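Side-chain contact in Alpha/beta hydrolase fold-3 domain protein (Sulfolobus islandicus, PDB 5LK6), which probably hydrolyses carboxylic ester bonds as a thermostable lipase or carboxylesterase of the alpha/beta hydrolase fold: residues N270-I273 / H274-S278. Numbering follows the deposited sequence.
Sequences NNVI and HGFLS
The turn that carries the probable catalytic histidine of this alpha/beta hydrolase is a type II beta turn from Ile273 to Phe276, with His274 and Gly275 at its corners. It is closed by a weak, bent hydrogen bond from Phe276 N to Ile273 O, 3.5 Å long with an N-H...O angle of 136°. Gly275 takes the positive phi (80°) usual at the third position of such a turn. The Phe276 ring lies between two aliphatic groups. Val272 CG2 sits over one face as a CH-pi contact, 3.8 Å from the ring centroid and shifted toward the CD1 side; Leu277 CD1 covers the centre of the opposite face. Ile273 O comes to the ring edge near its plane, 3.3 Å from Phe276 CD1. A chi1 of 74° puts CG between the backbone N and carbonyl carbon of Phe276, which sets the ring against Val272 CG2 and beside Ile273 O, and Ala289 of helix 285-302 also packs against it. Cutting Phe276 back to an alanine would probably leave a gap between Val272 CG2 and Leu277 CD1 and remove the edge contact with Ile273 O. The CB of His274 leaves the backbone away from 270-273: ND1 is hydrogen-bonded to Asp244 OD2 and the side chain touches Ser151, consistent with the histidine loop of a Ser-His-Asp catalytic triad.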
loop_
_atom_site.group_PDB
_atom_site.type_symbol
_atom_site.label_atom_id
_atom_site.label_comp_id
_atom_site.label_asym_id
_atom_site.label_seq_id
_atom_site.Cartn_x
_atom_site.Cartn_y
_atom_site.Cartn_z
ATOM N N ASN A 270 3.019 -3.724 -7.304
ATOM C CA ASN A 270 3.457 -4.765 -8.248
ATOM C C ASN A 270 2.412 -5.327 -9.251
ATOM O O ASN A 270 1.199 -5.311 -8.996
ATOM C CB ASN A 270 4.086 -5.889 -7.493
ATOM C CG ASN A 270 5.320 -5.436 -6.745
ATOM O OD1 ASN A 270 6.106 -4.636 -7.271
ATOM N ND2 ASN A 270 5.480 -5.903 -5.503
ATOM N N ASN A 271 2.920 -5.814 -10.384
ATOM C CA ASN A 271 2.124 -6.534 -11.361
ATOM C C ASN A 271 1.084 -5.675 -12.157
ATOM O O ASN A 271 0.281 -6.260 -12.880
ATOM C CB ASN A 271 1.404 -7.717 -10.699
ATOM C CG ASN A 271 2.262 -8.438 -9.656
ATOM O OD1 ASN A 271 1.984 -8.436 -8.436
ATOM N ND2 ASN A 271 3.302 -9.053 -10.133
ATOM N N VAL A 272 1.111 -4.337 -12.024
ATOM C CA VAL A 272 0.114 -3.475 -12.646
ATOM C C VAL A 272 0.720 -2.362 -13.470
ATOM O O VAL A 272 1.961 -2.136 -13.504
ATOM C CB VAL A 272 -0.863 -2.837 -11.626
ATOM C CG1 VAL A 272 -1.588 -3.914 -10.817
ATOM C CG2 VAL A 272 -0.158 -1.836 -10.734
ATOM N N ILE A 273 -0.176 -1.665 -14.146
ATOM C CA ILE A 273 0.182 -0.679 -15.144
ATOM C C ILE A 273 -0.188 0.721 -14.690
ATOM O O ILE A 273 -0.922 0.927 -13.735
ATOM C CB ILE A 273 -0.518 -0.969 -16.466
ATOM C CG1 ILE A 273 -2.025 -1.166 -16.292
ATOM C CG2 ILE A 273 0.066 -2.225 -17.081
ATOM C CD1 ILE A 273 -2.820 -0.919 -17.545
ATOM N N HIS A 274 0.375 1.682 -15.376
ATOM C CA HIS A 274 -0.009 3.065 -15.170
ATOM C C HIS A 274 -1.506 3.249 -15.277
ATOM O O HIS A 274 -2.128 2.635 -16.072
ATOM C CB HIS A 274 0.646 3.924 -16.243
ATOM C CG HIS A 274 0.629 5.377 -15.929
ATOM N ND1 HIS A 274 1.526 5.956 -15.059
ATOM C CD2 HIS A 274 -0.172 6.368 -16.367
ATOM C CE1 HIS A 274 1.293 7.246 -14.993
ATOM N NE2 HIS A 274 0.267 7.522 -15.777
ATOM N N GLY A 275 -2.075 4.129 -14.483
ATOM C CA GLY A 275 -3.505 4.479 -14.592
ATOM C C GLY A 275 -4.487 3.505 -13.941
ATOM O O GLY A 275 -5.690 3.683 -14.087
ATOM N N PHE A 276 -3.991 2.505 -13.223
ATOM C CA PHE A 276 -4.821 1.445 -12.705
ATOM C C PHE A 276 -5.952 1.870 -11.723
ATOM O O PHE A 276 -6.940 1.167 -11.631
ATOM C CB PHE A 276 -3.972 0.257 -12.134
ATOM C CG PHE A 276 -3.296 0.513 -10.796
ATOM C CD1 PHE A 276 -2.121 1.239 -10.706
ATOM C CD2 PHE A 276 -3.797 -0.059 -9.637
ATOM C CE1 PHE A 276 -1.501 1.455 -9.503
ATOM C CE2 PHE A 276 -3.182 0.162 -8.404
ATOM C CZ PHE A 276 -2.028 0.932 -8.341
ATOM N N LEU A 277 -5.814 2.986 -10.996
ATOM C CA LEU A 277 -6.908 3.470 -10.145
ATOM C C LEU A 277 -8.156 3.895 -10.961
ATOM O O LEU A 277 -9.259 3.756 -10.473
ATOM C CB LEU A 277 -6.482 4.640 -9.240
ATOM C CG LEU A 277 -5.739 4.243 -7.962
ATOM C CD1 LEU A 277 -4.316 3.793 -8.260
ATOM C CD2 LEU A 277 -5.756 5.405 -6.961
ATOM N N SER A 278 -7.968 4.418 -12.182
ATOM C CA SER A 278 -9.097 4.839 -13.003
ATOM C C SER A 278 -9.949 3.608 -13.416
ATOM O O SER A 278 -11.146 3.748 -13.738
ATOM C CB SER A 278 -8.627 5.656 -14.230
ATOM O OG SER A 278 -7.962 6.864 -13.888
#